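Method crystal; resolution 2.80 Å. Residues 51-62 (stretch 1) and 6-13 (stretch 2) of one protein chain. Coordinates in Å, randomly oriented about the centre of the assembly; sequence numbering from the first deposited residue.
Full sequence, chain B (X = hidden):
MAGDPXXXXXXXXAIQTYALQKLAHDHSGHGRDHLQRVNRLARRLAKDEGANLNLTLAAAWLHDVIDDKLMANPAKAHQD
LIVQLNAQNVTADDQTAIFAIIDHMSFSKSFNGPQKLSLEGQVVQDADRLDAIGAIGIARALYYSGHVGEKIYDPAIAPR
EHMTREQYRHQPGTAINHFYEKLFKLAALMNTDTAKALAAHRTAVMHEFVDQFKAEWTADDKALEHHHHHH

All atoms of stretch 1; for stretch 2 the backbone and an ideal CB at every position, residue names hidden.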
ATOM      1  N   ALA B  51     -28.307  -8.924 -17.453  1.00  7.46           N
ATOM      2  CA  ALA B  51     -28.239  -7.486 -17.602  1.00  8.82           C
ATOM      3  C   ALA B  51     -27.759  -7.157 -18.992  1.00 10.20           C
ATOM      4  O   ALA B  51     -27.093  -7.968 -19.630  1.00 11.73           O
ATOM      5  CB  ALA B  51     -27.280  -6.899 -16.573  1.00  8.47           C
ATOM      6  N   ASN B  52     -28.109  -5.970 -19.472  1.00 13.14           N
ATOM      7  CA  ASN B  52     -27.656  -5.551 -20.778  1.00 13.15           C
ATOM      8  C   ASN B  52     -26.129  -5.518 -20.683  1.00 13.40           C
ATOM      9  O   ASN B  52     -25.565  -4.793 -19.867  1.00 13.96           O
ATOM     10  CB  ASN B  52     -28.169  -4.161 -21.116  1.00 13.55           C
ATOM     11  CG  ASN B  52     -27.543  -3.624 -22.382  1.00 17.00           C
ATOM     12  OD1 ASN B  52     -27.794  -4.136 -23.474  1.00 18.94           O
ATOM     13  ND2 ASN B  52     -26.702  -2.612 -22.245  1.00 17.87           N
ATOM     14  N   LEU B  53     -25.467  -6.301 -21.522  1.00 13.97           N
ATOM     15  CA  LEU B  53     -24.016  -6.378 -21.505  1.00 15.53           C
ATOM     16  C   LEU B  53     -23.289  -5.089 -21.847  1.00 16.56           C
ATOM     17  O   LEU B  53     -22.633  -4.505 -20.986  1.00 17.42           O
ATOM     18  CB  LEU B  53     -23.550  -7.473 -22.457  1.00 17.20           C
ATOM     19  CG  LEU B  53     -22.180  -8.066 -22.171  1.00 16.15           C
ATOM     20  CD1 LEU B  53     -22.209  -8.760 -20.813  1.00 14.87           C
ATOM     21  CD2 LEU B  53     -21.816  -9.045 -23.273  1.00 17.66           C
ATOM     22  N   ASN B  54     -23.407  -4.650 -23.101  1.00 17.83           N
ATOM     23  CA  ASN B  54     -22.740  -3.431 -23.577  1.00 17.04           C
ATOM     24  C   ASN B  54     -22.910  -2.141 -22.781  1.00 15.23           C
ATOM     25  O   ASN B  54     -22.013  -1.311 -22.780  1.00 17.92           O
ATOM     26  CB  ASN B  54     -23.124  -3.160 -25.027  1.00 17.39           C
ATOM     27  CG  ASN B  54     -22.625  -4.233 -25.957  1.00 19.37           C
ATOM     28  OD1 ASN B  54     -22.224  -5.314 -25.510  1.00 19.68           O
ATOM     29  ND2 ASN B  54     -22.657  -3.956 -27.258  1.00 19.52           N
ATOM     30  N   LEU B  55     -24.046  -1.943 -22.129  1.00  9.85           N
ATOM     31  CA  LEU B  55     -24.218  -0.728 -21.348  1.00  7.42           C
ATOM     32  C   LEU B  55     -23.348  -0.917 -20.117  1.00  9.20           C
ATOM     33  O   LEU B  55     -22.616  -0.008 -19.711  1.00  8.97           O
ATOM     34  CB  LEU B  55     -25.673  -0.566 -20.903  1.00  6.86           C
ATOM     35  CG  LEU B  55     -26.211   0.779 -20.390  1.00  5.13           C
ATOM     36  CD1 LEU B  55     -27.454   0.518 -19.553  1.00  1.16           C
ATOM     37  CD2 LEU B  55     -25.185   1.515 -19.561  1.00  4.62           C
ATOM     38  N   THR B  56     -23.448  -2.113 -19.529  1.00  8.77           N
ATOM     39  CA  THR B  56     -22.714  -2.475 -18.320  1.00  6.07           C
ATOM     40  C   THR B  56     -21.212  -2.255 -18.435  1.00  6.33           C
ATOM     41  O   THR B  56     -20.635  -1.469 -17.689  1.00  6.75           O
ATOM     42  CB  THR B  56     -22.954  -3.966 -17.945  1.00  8.15           C
ATOM     43  OG1 THR B  56     -24.344  -4.180 -17.689  1.00 11.35           O
ATOM     44  CG2 THR B  56     -22.197  -4.345 -16.687  1.00  7.73           C
ATOM     45  N   LEU B  57     -20.575  -2.951 -19.369  1.00  7.89           N
ATOM     46  CA  LEU B  57     -19.133  -2.835 -19.513  1.00  7.08           C
ATOM     47  C   LEU B  57     -18.762  -1.405 -19.807  1.00  6.48           C
ATOM     48  O   LEU B  57     -17.795  -0.889 -19.247  1.00  5.77           O
ATOM     49  CB  LEU B  57     -18.614  -3.747 -20.622  1.00  6.44           C
ATOM     50  CG  LEU B  57     -19.073  -5.192 -20.500  1.00  7.40           C
ATOM     51  CD1 LEU B  57     -18.396  -6.026 -21.562  1.00  9.34           C
ATOM     52  CD2 LEU B  57     -18.753  -5.710 -19.104  1.00  9.46           C
ATOM     53  N   ALA B  58     -19.534  -0.776 -20.689  1.00  6.51           N
ATOM     54  CA  ALA B  58     -19.295   0.607 -21.069  1.00  4.71           C
ATOM     55  C   ALA B  58     -19.175   1.417 -19.788  1.00  5.58           C
ATOM     56  O   ALA B  58     -18.139   2.045 -19.538  1.00  8.11           O
ATOM     57  CB  ALA B  58     -20.432   1.116 -21.915  1.00  1.00           C
ATOM     58  N   ALA B  59     -20.216   1.372 -18.955  1.00  2.72           N
ATOM     59  CA  ALA B  59     -20.199   2.110 -17.702  1.00  2.16           C
ATOM     60  C   ALA B  59     -19.103   1.577 -16.809  1.00  3.81           C
ATOM     61  O   ALA B  59     -18.563   2.310 -15.989  1.00  7.90           O
ATOM     62  CB  ALA B  59     -21.552   2.014 -16.993  1.00  1.00           C
ATOM     63  N   ALA B  60     -18.769   0.302 -16.947  1.00  1.00           N
ATOM     64  CA  ALA B  60     -17.716  -0.269 -16.114  1.00  1.00           C
ATOM     65  C   ALA B  60     -16.381   0.343 -16.496  1.00  1.00           C
ATOM     66  O   ALA B  60     -15.603   0.754 -15.644  1.00  1.00           O
ATOM     67  CB  ALA B  60     -17.666  -1.760 -16.294  1.00  5.77           C
ATOM     68  N   TRP B  61     -16.136   0.405 -17.801  1.00  9.49           N
ATOM     69  CA  TRP B  61     -14.902   0.958 -18.347  1.00  9.89           C
ATOM     70  C   TRP B  61     -14.733   2.412 -17.970  1.00 10.68           C
ATOM     71  O   TRP B  61     -13.638   2.851 -17.627  1.00 11.23           O
ATOM     72  CB  TRP B  61     -14.903   0.878 -19.881  1.00  6.42           C
ATOM     73  CG  TRP B  61     -14.667  -0.477 -20.476  1.00  3.92           C
ATOM     74  CD1 TRP B  61     -15.520  -1.181 -21.284  1.00  4.29           C
ATOM     75  CD2 TRP B  61     -13.490  -1.267 -20.348  1.00  2.74           C
ATOM     76  NE1 TRP B  61     -14.941  -2.370 -21.673  1.00  3.36           N
ATOM     77  CE2 TRP B  61     -13.692  -2.449 -21.110  1.00  3.70           C
ATOM     78  CE3 TRP B  61     -12.275  -1.097 -19.666  1.00  1.91           C
ATOM     79  CZ2 TRP B  61     -12.725  -3.454 -21.204  1.00  2.42           C
ATOM     80  CZ3 TRP B  61     -11.313  -2.094 -19.762  1.00  1.26           C
ATOM     81  CH2 TRP B  61     -11.546  -3.260 -20.527  1.00  2.77           C
ATOM     82  N   LEU B  62     -15.834   3.152 -18.019  1.00  6.99           N
ATOM     83  CA  LEU B  62     -15.804   4.589 -17.770  1.00  6.33           C
ATOM     84  C   LEU B  62     -15.992   5.175 -16.373  1.00  6.47           C
ATOM     85  O   LEU B  62     -15.935   6.387 -16.224  1.00  6.18           O
ATOM     86  CB  LEU B  62     -16.795   5.262 -18.733  1.00  6.93           C
ATOM     87  CG  LEU B  62     -16.599   5.023 -20.242  1.00  5.56           C
ATOM     88  CD1 LEU B  62     -17.822   5.523 -21.002  1.00  6.63           C
ATOM     89  CD2 LEU B  62     -15.342   5.722 -20.745  1.00  1.58           C
ATOM     90  N   UNK B   6     -28.965   0.185 -28.813  1.00 49.05           N
ATOM     91  CA  UNK B   6     -28.196   0.413 -27.553  1.00 49.21           C
ATOM     92  C   UNK B   6     -26.737   0.673 -27.895  1.00 44.18           C
ATOM     93  O   UNK B   6     -26.436   1.155 -28.982  1.00 44.04           O
ATOM     94  CB  UNK B   6     -28.308  -0.783 -26.606  1.00 49.21           C
ATOM     95  N   UNK B   7     -25.834   0.358 -26.970  1.00 36.34           N
ATOM     96  CA  UNK B   7     -24.412   0.562 -27.219  1.00 30.56           C
ATOM     97  C   UNK B   7     -23.917  -0.553 -28.118  1.00 26.48           C
ATOM     98  O   UNK B   7     -24.044  -1.728 -27.785  1.00 24.92           O
ATOM     99  CB  UNK B   7     -23.616   0.607 -25.913  1.00 30.56           C
ATOM    100  N   UNK B   8     -23.354  -0.174 -29.259  1.00 27.37           N
ATOM    101  CA  UNK B   8     -22.854  -1.140 -30.235  1.00 25.50           C
ATOM    102  C   UNK B   8     -21.457  -1.647 -29.932  1.00 23.82           C
ATOM    103  O   UNK B   8     -20.644  -0.951 -29.319  1.00 23.64           O
ATOM    104  CB  UNK B   8     -22.867  -0.514 -31.631  1.00 25.50           C
ATOM    105  N   UNK B   9     -21.183  -2.857 -30.407  1.00 21.27           N
ATOM    106  CA  UNK B   9     -19.900  -3.500 -30.194  1.00 21.91           C
ATOM    107  C   UNK B   9     -18.720  -2.629 -30.635  1.00 20.58           C
ATOM    108  O   UNK B   9     -17.616  -2.746 -30.102  1.00 18.83           O
ATOM    109  CB  UNK B   9     -19.866  -4.835 -30.941  1.00 21.91           C
ATOM    110  N   UNK B  10     -18.957  -1.751 -31.602  1.00 19.52           N
ATOM    111  CA  UNK B  10     -17.911  -0.868 -32.097  1.00 19.08           C
ATOM    112  C   UNK B  10     -17.686   0.254 -31.113  1.00 17.96           C
ATOM    113  O   UNK B  10     -16.552   0.646 -30.838  1.00 18.98           O
ATOM    114  CB  UNK B  10     -18.268  -0.309 -33.476  1.00 19.08           C
ATOM    115  N   UNK B  11     -18.785   0.784 -30.599  1.00 17.33           N
ATOM    116  CA  UNK B  11     -18.708   1.869 -29.656  1.00 14.26           C
ATOM    117  C   UNK B  11     -18.107   1.317 -28.388  1.00 14.79           C
ATOM    118  O   UNK B  11     -17.296   1.984 -27.738  1.00 15.82           O
ATOM    119  CB  UNK B  11     -20.078   2.503 -29.404  1.00 14.26           C
ATOM    120  N   UNK B  12     -18.490   0.088 -28.040  1.00 11.45           N
ATOM    121  CA  UNK B  12     -17.969  -0.525 -26.829  1.00  9.60           C
ATOM    122  C   UNK B  12     -16.458  -0.497 -26.900  1.00  9.55           C
ATOM    123  O   UNK B  12     -15.812   0.151 -26.069  1.00 10.93           O
ATOM    124  CB  UNK B  12     -18.487  -1.954 -26.654  1.00  9.60           C
ATOM    125  N   UNK B  13     -15.900  -1.178 -27.900  1.00  8.57           N
ATOM    126  CA  UNK B  13     -14.451  -1.234 -28.085  1.00  8.06           C
ATOM    127  C   UNK B  13     -13.843   0.156 -27.991  1.00  7.94           C
ATOM    128  O   UNK B  13     -12.822   0.351 -27.334  1.00  9.26           O
ATOM    129  CB  UNK B  13     -14.104  -1.871 -29.432  1.00  8.06           C
TER

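Position 6 opens the stretch, its CA-to-CB bond toward stretch 1 near Asn 52. Little there fixes a choice: almost any flexible side chain, polar or not, could lie along this margin. The deposited residue is Met 6, built as selenomethionine. Its end leads away from stretch 1, so the contact is slight, and the residue is poorly ordered.

Position 7 is far more demanding. Its ideal CB lies 3.9 Å from Asn 54 CB and 5.1 Å from Ala 58 CB, pointing toward the helix, where the small side chain of Ala 58 leaves room for an apolar group; valine, isoleucine, leucine or methionine would all be reasonable. The backbone contributes too, since the carbonyl at 7 accepts a hydrogen bond from the Asn 54 amide, with ND2 2.7 Å from O. Ile 7 (chi1 m, chi2 t) brings its CD1 to 3.5 Å from Ala 58 CB and 4.3 Å from Leu 55 CB.

Position 8 points away, and its extended backbone immediately precedes a helical run, a setting that favours serine, threonine, aspartate or asparagine as an N-cap. It is Thr 8, whose OG1 accepts a weak capping bond from the backbone N of 11, at 3.3 Å.

Position 9 starts the helix with CB sideways, 4.7 Å from Asn 54 ND2. A long side chain ending in an acceptor could curl back to that amide; glutamate or glutamine fits. Glu 9 does so: Asn 54 ND2 donates to its OE1 at 3.1 Å, and thus the same amide nitrogen serves both this carboxylate and the carbonyl of Ile 7.

Position 10 points away from stretch 1, which sets no demand; a helix-compatible polar residue would do, and Thr 10 is found. Position 11 is sideways and out of contact, so stretch 1 sets no demand; a helix-compatible side chain would do, and a long one with an acceptor could reach back to the backbone N of 8. Gln 11 does this, its OE1 accepting from Thr 8 N at 2.9 Å.

Position 12 points toward a hollow lined by Asn 54, Leu 57, Ala 58 and Trp 61. With the helices nearly parallel and their axes 10.0 Å apart, an apolar knob of medium length, leucine or perhaps the unbranched methionine, should suit. Leu 12 occupies the hole: its CD2 lies 3.8 Å from Trp 61 CD1, at the ring edge, and 4.2 Å from Leu 57 CB.

Position 13 points away again, tolerating many residues; Thr 13 OG1 donates a hydrogen bond to Glu 9 O at 3.1 Å.

Stretch 2 (6-13) MITETQLT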
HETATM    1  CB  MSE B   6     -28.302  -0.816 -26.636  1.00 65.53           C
HETATM    2  CG  MSE B   6     -29.729  -1.191 -26.237  1.00 74.12           C
HETATM    3 SE   MSE B   6     -30.627   0.253 -25.307  1.00 91.44          SE
HETATM    4  CE  MSE B   6     -31.511   1.123 -26.808  1.00 83.64           C
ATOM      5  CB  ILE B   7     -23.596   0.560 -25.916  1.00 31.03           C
ATOM      6  CG1 ILE B   7     -24.124   1.642 -24.979  1.00 30.33           C
ATOM      7  CG2 ILE B   7     -22.127   0.833 -26.217  1.00 28.95           C
ATOM      8  CD1 ILE B   7     -23.331   1.767 -23.700  1.00 32.47           C
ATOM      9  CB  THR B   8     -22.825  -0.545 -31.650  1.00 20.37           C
ATOM     10  OG1 THR B   8     -21.949   0.584 -31.672  1.00 18.04           O
ATOM     11  CG2 THR B   8     -24.206  -0.115 -32.071  1.00 19.26           C
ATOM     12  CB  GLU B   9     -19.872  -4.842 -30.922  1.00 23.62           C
ATOM     13  CG  GLU B   9     -19.084  -5.902 -30.174  1.00 28.64           C
ATOM     14  CD  GLU B   9     -19.904  -6.654 -29.116  1.00 30.65           C
ATOM     15  OE1 GLU B   9     -20.905  -6.103 -28.594  1.00 29.37           O
ATOM     16  OE2 GLU B   9     -19.526  -7.805 -28.802  1.00 31.47           O
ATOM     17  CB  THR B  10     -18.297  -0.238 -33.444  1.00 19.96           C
ATOM     18  OG1 THR B  10     -18.220  -1.231 -34.466  1.00 23.66           O
ATOM     19  CG2 THR B  10     -17.366   0.903 -33.794  1.00 20.31           C
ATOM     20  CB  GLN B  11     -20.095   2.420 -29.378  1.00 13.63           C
ATOM     21  CG  GLN B  11     -20.828   2.902 -30.611  1.00 13.24           C
ATOM     22  CD  GLN B  11     -22.237   3.393 -30.302  1.00 14.63           C
ATOM     23  OE1 GLN B  11     -23.009   2.707 -29.620  1.00 13.07           O
ATOM     24  NE2 GLN B  11     -22.582   4.577 -30.814  1.00 12.27           N
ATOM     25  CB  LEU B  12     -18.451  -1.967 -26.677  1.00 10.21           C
ATOM     26  CG  LEU B  12     -18.806  -2.406 -25.243  1.00  9.72           C
ATOM     27  CD1 LEU B  12     -18.949  -3.935 -25.169  1.00  4.36           C
ATOM     28  CD2 LEU B  12     -17.737  -1.932 -24.278  1.00  5.65           C
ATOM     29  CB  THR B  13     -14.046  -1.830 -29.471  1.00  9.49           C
ATOM     30  OG1 THR B  13     -14.583  -3.147 -29.615  1.00  9.10           O
ATOM     31  CG2 THR B  13     -12.528  -1.919 -29.595  1.00  8.74           C
TER
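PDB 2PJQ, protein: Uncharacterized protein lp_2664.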